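Local coordinates for protein putative TRAP PERIPLASMIC SOLUTE BINDING PROTEIN (Haemophilus influenzae, PDB 4PBQ) that binds L-gulonate and is probably the periplasmic solute-binding component of a TRAP transporter, handing its ligand to the membrane permease, at residues F100-W105 with K317-K322; V175-A178 with N182-P185; G216-Q221 with D278-H283. One frame throughout, in Å; residues are numbered along the deposited sequence.

Interaction 1: F100-W105 with K317-K322; sequences FGVWEW and KDVVQK. With 2UF (L-gulonate), chain D.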
loop_
_atom_site.group_PDB
_atom_site.type_symbol
_atom_site.label_atom_id
_atom_site.label_comp_id
_atom_site.label_asym_id
_atom_site.label_seq_id
_atom_site.Cartn_x
_atom_site.Cartn_y
_atom_site.Cartn_z
ATOM N N PHE A 100 7.982 -10.340 -1.312
ATOM C CA PHE A 100 7.183 -9.392 -0.521
ATOM C C PHE A 100 6.270 -8.519 -1.370
ATOM O O PHE A 100 5.331 -7.907 -0.852
ATOM C CB PHE A 100 8.087 -8.504 0.349
ATOM C CG PHE A 100 8.962 -9.289 1.278
ATOM C CD1 PHE A 100 8.403 -10.232 2.141
ATOM C CD2 PHE A 100 10.327 -9.106 1.291
ATOM C CE1 PHE A 100 9.206 -10.980 3.002
ATOM C CE2 PHE A 100 11.139 -9.877 2.125
ATOM C CZ PHE A 100 10.571 -10.809 2.988
ATOM N N GLY A 101 6.539 -8.434 -2.668
ATOM C CA GLY A 101 5.736 -7.595 -3.531
ATOM C C GLY A 101 4.539 -8.283 -4.188
ATOM O O GLY A 101 3.790 -7.644 -4.950
ATOM N N VAL A 102 4.355 -9.572 -3.898
ATOM C CA VAL A 102 3.360 -10.380 -4.598
ATOM C C VAL A 102 1.935 -9.829 -4.468
ATOM O O VAL A 102 1.146 -9.962 -5.396
ATOM C CB VAL A 102 3.408 -11.867 -4.153
ATOM C CG1 VAL A 102 3.004 -12.037 -2.695
ATOM C CG2 VAL A 102 2.538 -12.728 -5.053
ATOM N N TRP A 103 1.614 -9.189 -3.342
ATOM C CA TRP A 103 0.232 -8.754 -3.095
ATOM C C TRP A 103 -0.214 -7.668 -4.057
ATOM O O TRP A 103 -1.403 -7.490 -4.227
ATOM C CB TRP A 103 0.044 -8.266 -1.640
ATOM C CG TRP A 103 0.722 -9.165 -0.683
ATOM C CD1 TRP A 103 1.786 -8.866 0.129
ATOM C CD2 TRP A 103 0.413 -10.546 -0.444
ATOM N NE1 TRP A 103 2.159 -9.982 0.843
ATOM C CE2 TRP A 103 1.325 -11.021 0.508
ATOM C CE3 TRP A 103 -0.551 -11.431 -0.949
ATOM C CZ2 TRP A 103 1.308 -12.326 0.954
ATOM C CZ3 TRP A 103 -0.561 -12.735 -0.486
ATOM C CH2 TRP A 103 0.356 -13.168 0.439
ATOM N N GLU A 104 0.746 -6.953 -4.652
ATOM C CA GLU A 104 0.488 -5.894 -5.615
ATOM C C GLU A 104 0.562 -6.370 -7.079
ATOM O O GLU A 104 0.475 -5.565 -7.994
ATOM C CB GLU A 104 1.443 -4.723 -5.384
ATOM C CG GLU A 104 1.017 -3.844 -4.179
ATOM C CD GLU A 104 2.034 -2.759 -3.818
ATOM O OE1 GLU A 104 3.240 -2.950 -4.121
ATOM O OE2 GLU A 104 1.613 -1.693 -3.291
ATOM N N TRP A 105 0.663 -7.671 -7.318
ATOM C CA TRP A 105 0.592 -8.144 -8.693
ATOM C C TRP A 105 -0.794 -7.803 -9.259
ATOM O O TRP A 105 -1.808 -7.930 -8.566
ATOM C CB TRP A 105 0.902 -9.635 -8.773
ATOM C CG TRP A 105 2.356 -9.962 -8.509
ATOM C CD1 TRP A 105 3.345 -9.084 -8.154
ATOM C CD2 TRP A 105 2.955 -11.252 -8.532
ATOM N NE1 TRP A 105 4.535 -9.762 -7.973
ATOM C CE2 TRP A 105 4.317 -11.092 -8.196
ATOM C CE3 TRP A 105 2.478 -12.535 -8.813
ATOM C CZ2 TRP A 105 5.198 -12.165 -8.148
ATOM C CZ3 TRP A 105 3.362 -13.595 -8.768
ATOM C CH2 TRP A 105 4.704 -13.402 -8.444
ATOM N N LYS A 317 4.580 -19.924 -9.190
ATOM C CA LYS A 317 3.480 -20.817 -9.531
ATOM C C LYS A 317 2.775 -21.311 -8.263
ATOM O O LYS A 317 1.546 -21.255 -8.150
ATOM C CB LYS A 317 4.006 -21.997 -10.357
ATOM C CG LYS A 317 2.938 -22.962 -10.833
ATOM C CD LYS A 317 3.554 -24.183 -11.521
ATOM C CE LYS A 317 2.497 -24.985 -12.258
ATOM N NZ LYS A 317 1.220 -25.059 -11.486
ATOM N N ASP A 318 3.569 -21.765 -7.302
ATOM C CA ASP A 318 3.051 -22.297 -6.049
ATOM C C ASP A 318 2.350 -21.205 -5.215
ATOM O O ASP A 318 1.292 -21.451 -4.630
ATOM C CB ASP A 318 4.188 -22.918 -5.239
ATOM C CG ASP A 318 3.723 -23.493 -3.921
ATOM O OD1 ASP A 318 2.790 -24.324 -3.935
ATOM O OD2 ASP A 318 4.286 -23.103 -2.869
ATOM N N VAL A 319 2.939 -20.012 -5.160
ATOM C CA VAL A 319 2.383 -18.953 -4.321
ATOM C C VAL A 319 1.049 -18.491 -4.877
ATOM O O VAL A 319 0.068 -18.370 -4.137
ATOM C CB VAL A 319 3.370 -17.774 -4.136
ATOM C CG1 VAL A 319 2.687 -16.581 -3.456
ATOM C CG2 VAL A 319 4.563 -18.223 -3.311
ATOM N N VAL A 320 0.993 -18.278 -6.185
ATOM C CA VAL A 320 -0.246 -17.841 -6.807
ATOM C C VAL A 320 -1.338 -18.914 -6.630
ATOM O O VAL A 320 -2.510 -18.600 -6.405
ATOM C CB VAL A 320 -0.012 -17.474 -8.294
ATOM C CG1 VAL A 320 -1.329 -17.358 -9.037
ATOM C CG2 VAL A 320 0.788 -16.183 -8.384
ATOM N N GLN A 321 -0.951 -20.182 -6.726
ATOM C CA GLN A 321 -1.883 -21.273 -6.472
ATOM C C GLN A 321 -2.450 -21.198 -5.052
ATOM O O GLN A 321 -3.650 -21.345 -4.848
ATOM C CB GLN A 321 -1.205 -22.627 -6.684
ATOM C CG GLN A 321 -2.027 -23.796 -6.143
ATOM C CD GLN A 321 -1.471 -25.151 -6.548
ATOM O OE1 GLN A 321 -0.507 -25.249 -7.321
ATOM N NE2 GLN A 321 -2.078 -26.208 -6.025
ATOM N N LYS A 322 -1.594 -20.959 -4.070
ATOM C CA LYS A 322 -2.061 -20.904 -2.689
ATOM C C LYS A 322 -2.932 -19.677 -2.447
ATOM O O LYS A 322 -3.874 -19.718 -1.654
ATOM C CB LYS A 322 -0.881 -20.916 -1.719
ATOM C CG LYS A 322 -0.099 -22.236 -1.732
ATOM C CD LYS A 322 0.810 -22.348 -0.521
ATOM C CE LYS A 322 1.878 -23.412 -0.713
ATOM N NZ LYS A 322 1.372 -24.588 -1.449
HETATM O O6A 2UF D . 4.317 6.083 -3.094
HETATM C C6 2UF D . 3.359 5.384 -3.453
HETATM O O6B 2UF D . 2.676 5.565 -4.472
HETATM C C5 2UF D . 2.959 4.225 -2.517
HETATM O O5 2UF D . 1.578 3.981 -2.673
HETATM C C4 2UF D . 3.755 2.945 -2.855
HETATM O O4 2UF D . 5.150 3.152 -2.578
HETATM C C3 2UF D . 3.203 1.756 -2.039
HETATM O O3 2UF D . 3.088 2.058 -0.606
HETATM C C2 2UF D . 4.084 0.505 -2.203
HETATM O O2 2UF D . 3.295 -0.559 -1.709
HETATM C C1 2UF D . 4.394 0.203 -3.701
HETATM O O1 2UF D . 5.074 -1.062 -3.755
#
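Val102 meets Val319 at the point where a 3-10 turn behind the ligand pocket rests on helix 316-326, and its short side chain shows how one residue can serve several neighbours. From CB, which is directed at the helix, the two methyls part company. CG1 sits between the backbone N and the carbonyl carbon (chi1 66°), which lays it over the centre of the Trp103 ring, 3.7 Å above the plane. The other methyl, CG2, lies over the rim of one face of the Trp105 ring and reaches forward to CG1 of Val319 at 4.2 Å. A second apolar touch runs beside this one: CG2 of Val320 comes to the edge of the Trp105 indole, near its plane, 3.7 Å from CZ3. Trp105 also stacks on Phe309, while Ile323 of the same C-terminal helix touches both Val102 and Trp103.

Glu104, within the same turn, faces the sugar acid instead of the helix. Its chain is extended beyond CG (chi2 173°), and the carboxylate takes two hydroxyls of L-gulonate: O1 donates to OE1 at 2.7 Å and O2 donates to OE2 at 2.6 Å. OE2 is hydrogen-bonded to Ser232 OG as well. Glu104 is thus a first-shell ligand residue; Glu72 and Arg167 are among the others that hydrogen-bond L-gulonate. Since no hydrogen bond or salt bridge crosses between the two segments, the polar, directional chemistry falls to the ligand side of the turn, while dispersion and shape alone join its back to the helix.

Interaction 2: V175-A178 with N182-P185; sequences VDWA and NINP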
loop_
_atom_site.group_PDB
_atom_site.type_symbol
_atom_site.label_atom_id
_atom_site.label_comp_id
_atom_site.label_asym_id
_atom_site.label_seq_id
_atom_site.Cartn_x
_atom_site.Cartn_y
_atom_site.Cartn_z
ATOM N N VAL A 175 6.872 0.176 -12.686
ATOM C CA VAL A 175 7.488 0.583 -13.936
ATOM C C VAL A 175 7.082 -0.421 -15.017
ATOM O O VAL A 175 6.664 -0.036 -16.109
ATOM C CB VAL A 175 9.028 0.694 -13.843
ATOM C CG1 VAL A 175 9.596 1.147 -15.172
ATOM C CG2 VAL A 175 9.455 1.670 -12.741
ATOM N N ASP A 176 7.258 -1.711 -14.746
ATOM C CA ASP A 176 6.894 -2.751 -15.721
ATOM C C ASP A 176 5.397 -2.773 -16.055
ATOM O O ASP A 176 5.006 -2.933 -17.222
ATOM C CB ASP A 176 7.360 -4.115 -15.222
ATOM C CG ASP A 176 8.872 -4.231 -15.141
ATOM O OD1 ASP A 176 9.608 -3.437 -15.792
ATOM O OD2 ASP A 176 9.318 -5.153 -14.439
ATOM N N TRP A 177 4.561 -2.608 -15.033
ATOM C CA TRP A 177 3.121 -2.518 -15.234
ATOM C C TRP A 177 2.798 -1.386 -16.216
ATOM O O TRP A 177 2.052 -1.564 -17.187
ATOM C CB TRP A 177 2.393 -2.312 -13.886
ATOM C CG TRP A 177 0.990 -1.833 -14.087
ATOM C CD1 TRP A 177 -0.101 -2.598 -14.373
ATOM C CD2 TRP A 177 0.534 -0.474 -14.062
ATOM N NE1 TRP A 177 -1.207 -1.809 -14.546
ATOM C CE2 TRP A 177 -0.846 -0.495 -14.355
ATOM C CE3 TRP A 177 1.163 0.759 -13.843
ATOM C CZ2 TRP A 177 -1.612 0.667 -14.434
ATOM C CZ3 TRP A 177 0.394 1.923 -13.910
ATOM C CH2 TRP A 177 -0.979 1.861 -14.191
ATOM N N ALA A 178 3.392 -0.220 -15.989
ATOM C CA ALA A 178 3.099 0.929 -16.822
ATOM C C ALA A 178 3.529 0.668 -18.260
ATOM O O ALA A 178 2.791 0.962 -19.179
ATOM C CB ALA A 178 3.755 2.177 -16.287
ATOM N N ASN A 182 1.538 0.418 -22.204
ATOM C CA ASN A 182 2.059 1.375 -23.187
ATOM C C ASN A 182 2.096 2.800 -22.623
ATOM O O ASN A 182 2.013 3.779 -23.372
ATOM C CB ASN A 182 1.262 1.315 -24.507
ATOM C CG ASN A 182 2.083 1.760 -25.694
ATOM O OD1 ASN A 182 3.310 1.807 -25.622
ATOM N ND2 ASN A 182 1.412 2.081 -26.800
ATOM N N ILE A 183 2.179 2.890 -21.290
ATOM C CA ILE A 183 2.383 4.149 -20.579
ATOM C C ILE A 183 3.876 4.409 -20.417
ATOM O O ILE A 183 4.641 3.462 -20.274
ATOM C CB ILE A 183 1.721 4.084 -19.187
ATOM C CG1 ILE A 183 0.194 3.976 -19.304
ATOM C CG2 ILE A 183 2.110 5.305 -18.342
ATOM C CD1 ILE A 183 -0.498 3.613 -17.984
ATOM N N ASN A 184 4.288 5.687 -20.426
ATOM C CA ASN A 184 5.679 6.077 -20.124
ATOM C C ASN A 184 5.825 6.379 -18.625
ATOM O O ASN A 184 5.397 7.429 -18.185
ATOM C CB ASN A 184 6.084 7.329 -20.910
ATOM C CG ASN A 184 5.932 7.153 -22.423
ATOM O OD1 ASN A 184 6.191 6.077 -22.957
ATOM N ND2 ASN A 184 5.514 8.211 -23.112
ATOM N N PRO A 185 6.410 5.462 -17.854
ATOM C CA PRO A 185 6.542 5.668 -16.408
ATOM C C PRO A 185 7.747 6.510 -16.060
ATOM O O PRO A 185 8.738 6.505 -16.772
ATOM C CB PRO A 185 6.746 4.252 -15.891
ATOM C CG PRO A 185 7.555 3.605 -17.000
ATOM C CD PRO A 185 6.966 4.152 -18.261
#
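The carbonyl oxygen of Ala178 accepts the backbone N-H of Ile183 at 2.9 Å, the one hydrogen bond between 175-178 and 182-185. The bond is somewhat bent, with 147° at the hydrogen, and the donor stands tilted by 33° from the carbonyl plane. It is the 6→1 bond of the Schellman motif that ends helix 172-180. Asn182 makes the turn possible: its positive phi carries the chain out of helical geometry and brings the next N-H back toward the last turn.

Such a motif commonly pairs the residues joined by this bond through their side chains, and here CB of Ala178 and CB of Ile183 lie 4.0 Å apart. The same alanine methyl also receives Pro185, CB to CB, at 3.7 Å. One turn earlier, Val175 extends the apolar seam. Its CG1 is placed opposite the backbone N (chi1 -179°) and touches CG of the Pro185 ring at 3.7 Å, the two side chains crossing at about a right angle. At the other flank CD1 of Ile183 approaches CH2 of Trp177 obliquely at 4.2 Å.

These residues form the return half of a beta-alpha-beta unit, in which strand 165-168, helix 172-180 and strand 184-187 follow one another and the strands run parallel. Ile183 and Trp177 both pack on Leu166. The ring of Trp177 stacks with His229. The two bonds of the Schellman motif fix the exit of the chain, and the methyl of Ala178 is in contact with both Ile183 and Pro185, where the returning strand passes close to the helix. Beyond the Ile183 N to Ala178 O bond, what joins the two segments is apolar packing, while the backbone bonds of Asn184 run to Leu164 and Leu166.

Interaction 3: G216-Q221 with D278-H283; sequences GLYEVQ and DYLAKH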
loop_
_atom_site.group_PDB
_atom_site.type_symbol
_atom_site.label_atom_id
_atom_site.label_comp_id
_atom_site.label_asym_id
_atom_site.label_seq_id
_atom_site.Cartn_x
_atom_site.Cartn_y
_atom_site.Cartn_z
ATOM N N GLY A 216 -4.407 15.872 -1.397
ATOM C CA GLY A 216 -4.775 17.033 -2.188
ATOM C C GLY A 216 -4.457 16.874 -3.678
ATOM O O GLY A 216 -4.648 17.813 -4.450
ATOM N N LEU A 217 -3.980 15.703 -4.090
ATOM C CA LEU A 217 -3.707 15.483 -5.526
ATOM C C LEU A 217 -4.950 15.695 -6.385
ATOM O O LEU A 217 -4.840 16.100 -7.549
ATOM C CB LEU A 217 -3.121 14.087 -5.782
ATOM C CG LEU A 217 -1.619 14.000 -5.539
ATOM C CD1 LEU A 217 -1.172 12.525 -5.491
ATOM C CD2 LEU A 217 -0.848 14.765 -6.610
ATOM N N TYR A 218 -6.145 15.462 -5.834
ATOM C CA TYR A 218 -7.372 15.642 -6.612
ATOM C C TYR A 218 -7.546 17.083 -7.142
ATOM O O TYR A 218 -8.217 17.317 -8.151
ATOM C CB TYR A 218 -8.600 15.223 -5.784
ATOM C CG TYR A 218 -8.964 16.177 -4.652
ATOM C CD1 TYR A 218 -8.298 16.141 -3.428
ATOM C CD2 TYR A 218 -9.999 17.101 -4.806
ATOM C CE1 TYR A 218 -8.642 17.008 -2.410
ATOM C CE2 TYR A 218 -10.341 17.965 -3.798
ATOM C CZ TYR A 218 -9.662 17.923 -2.608
ATOM O OH TYR A 218 -10.014 18.792 -1.610
ATOM N N GLU A 219 -6.920 18.046 -6.461
ATOM C CA GLU A 219 -7.078 19.442 -6.829
ATOM C C GLU A 219 -6.297 19.790 -8.098
ATOM O O GLU A 219 -6.567 20.802 -8.726
ATOM C CB GLU A 219 -6.630 20.329 -5.678
ATOM C CG GLU A 219 -7.538 20.228 -4.463
ATOM C CD GLU A 219 -7.191 21.259 -3.408
ATOM O OE1 GLU A 219 -5.990 21.467 -3.148
ATOM O OE2 GLU A 219 -8.121 21.875 -2.863
ATOM N N VAL A 220 -5.338 18.944 -8.455
ATOM C CA VAL A 220 -4.506 19.171 -9.636
ATOM C C VAL A 220 -4.593 18.017 -10.633
ATOM O O VAL A 220 -3.740 17.876 -11.508
ATOM C CB VAL A 220 -3.021 19.421 -9.260
ATOM C CG1 VAL A 220 -2.867 20.750 -8.498
ATOM C CG2 VAL A 220 -2.439 18.253 -8.451
ATOM N N GLN A 221 -5.630 17.199 -10.502
ATOM C CA GLN A 221 -5.840 16.058 -11.391
ATOM C C GLN A 221 -7.318 15.947 -11.714
ATOM O O GLN A 221 -8.079 15.366 -10.939
ATOM C CB GLN A 221 -5.346 14.772 -10.733
ATOM C CG GLN A 221 -3.864 14.729 -10.410
ATOM C CD GLN A 221 -3.041 14.208 -11.581
ATOM O OE1 GLN A 221 -2.624 13.051 -11.591
ATOM N NE2 GLN A 221 -2.839 15.052 -12.575
ATOM N N ASP A 278 -17.508 9.403 -3.127
ATOM C CA ASP A 278 -18.603 10.350 -3.245
ATOM C C ASP A 278 -18.090 11.797 -3.219
ATOM O O ASP A 278 -18.529 12.629 -4.014
ATOM C CB ASP A 278 -19.601 10.132 -2.117
ATOM C CG ASP A 278 -20.895 10.912 -2.320
ATOM O OD1 ASP A 278 -21.576 10.657 -3.331
ATOM O OD2 ASP A 278 -21.204 11.779 -1.483
ATOM N N TYR A 279 -17.182 12.081 -2.284
ATOM C CA TYR A 279 -16.552 13.393 -2.170
ATOM C C TYR A 279 -15.934 13.826 -3.509
ATOM O O TYR A 279 -16.159 14.948 -3.996
ATOM C CB TYR A 279 -15.466 13.358 -1.083
ATOM C CG TYR A 279 -14.751 14.678 -0.870
ATOM C CD1 TYR A 279 -13.705 15.063 -1.703
ATOM C CD2 TYR A 279 -15.099 15.510 0.171
ATOM C CE1 TYR A 279 -13.062 16.253 -1.531
ATOM C CE2 TYR A 279 -14.450 16.714 0.358
ATOM C CZ TYR A 279 -13.435 17.076 -0.496
ATOM O OH TYR A 279 -12.772 18.272 -0.336
ATOM N N LEU A 280 -15.134 12.940 -4.090
ATOM C CA LEU A 280 -14.435 13.259 -5.331
ATOM C C LEU A 280 -15.394 13.435 -6.509
ATOM O O LEU A 280 -15.152 14.244 -7.402
ATOM C CB LEU A 280 -13.390 12.188 -5.633
ATOM C CG LEU A 280 -12.239 12.206 -4.621
ATOM C CD1 LEU A 280 -11.313 11.008 -4.784
ATOM C CD2 LEU A 280 -11.438 13.503 -4.757
ATOM N N ALA A 281 -16.512 12.731 -6.483
ATOM C CA ALA A 281 -17.547 12.972 -7.485
ATOM C C ALA A 281 -18.110 14.392 -7.407
ATOM O O ALA A 281 -18.630 14.925 -8.387
ATOM C CB ALA A 281 -18.667 11.963 -7.340
ATOM N N LYS A 282 -18.016 15.002 -6.238
ATOM C CA LYS A 282 -18.776 16.227 -5.982
ATOM C C LYS A 282 -17.895 17.464 -5.805
ATOM O O LYS A 282 -18.385 18.524 -5.406
ATOM C CB LYS A 282 -19.672 16.013 -4.743
ATOM C CG LYS A 282 -20.804 15.018 -5.024
ATOM C CD LYS A 282 -21.528 14.573 -3.775
ATOM C CE LYS A 282 -22.750 13.714 -4.127
ATOM N NZ LYS A 282 -23.394 13.123 -2.936
ATOM N N HIS A 283 -16.622 17.352 -6.167
ATOM C CA HIS A 283 -15.704 18.479 -6.035
ATOM C C HIS A 283 -14.987 18.795 -7.337
ATOM O O HIS A 283 -13.878 19.320 -7.316
ATOM C CB HIS A 283 -14.684 18.240 -4.925
ATOM C CG HIS A 283 -15.257 18.406 -3.546
ATOM N ND1 HIS A 283 -16.080 17.466 -2.971
ATOM C CD2 HIS A 283 -15.148 19.412 -2.646
ATOM C CE1 HIS A 283 -16.456 17.880 -1.774
ATOM N NE2 HIS A 283 -15.910 19.065 -1.555
#
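The rings of Tyr218 and Tyr279 make an offset edge-to-face pair, their planes at 86° and their centroids 5.7 Å apart. The edge of Tyr279 points to one face of Tyr218, with CE1 of Tyr279 3.9 Å from CE2 of Tyr218; the opposite face carries CG of Glu219. On a face of Tyr279 lies CE1 of His283, and the imidazole in turn has CZ of Tyr279 over its centre. Lys213 adds a cation-pi contact to Tyr279. The two hydroxyl oxygens, Tyr218 OH and Tyr279 OH, come within 3.1 Å of each other.

The contact joins the end of helix 248-281, consistent with the long helix found in TRAP solute-binding proteins, to the turn that follows helix 209-214. Both segments lead on into strands, 223-225 and 286-288, that pair in parallel. Leu280 adds an apolar touch from the helix, its CD2 3.5 Å from CB of Tyr218. Tyr218 CG stands between its backbone N and carbonyl carbon (chi1 72°), which sends the ring out toward the helix.

Two donors hold the Tyr279 carbonyl oxygen from opposite faces of its plane: Lys282 N at 2.9 Å and His283 ND1 at 2.7 Å.

Overall arrangement
Interaction 1 closes the longest loop of the three, with 211 residues between its segments, bringing 100-105 to the C-terminal helix 316-326, and both other contacts fall in sequence between its two halves. Interaction 2 closes first, within one beta-alpha-beta unit on the two-stranded parallel sheet; interaction 3 follows, leading into paired strands of the larger mixed sheet. The centres of interactions 1 and 2 are about 21 Å apart, whereas the centre of interaction 3 lies about 33 Å from that of interaction 1, across the centre of the chain. Ligand chemistry enters directly at interaction 1 through Glu104. Helix 172-180, used in interaction 2, also borders the pocket through Phe174, and interaction 3 is peripheral packing.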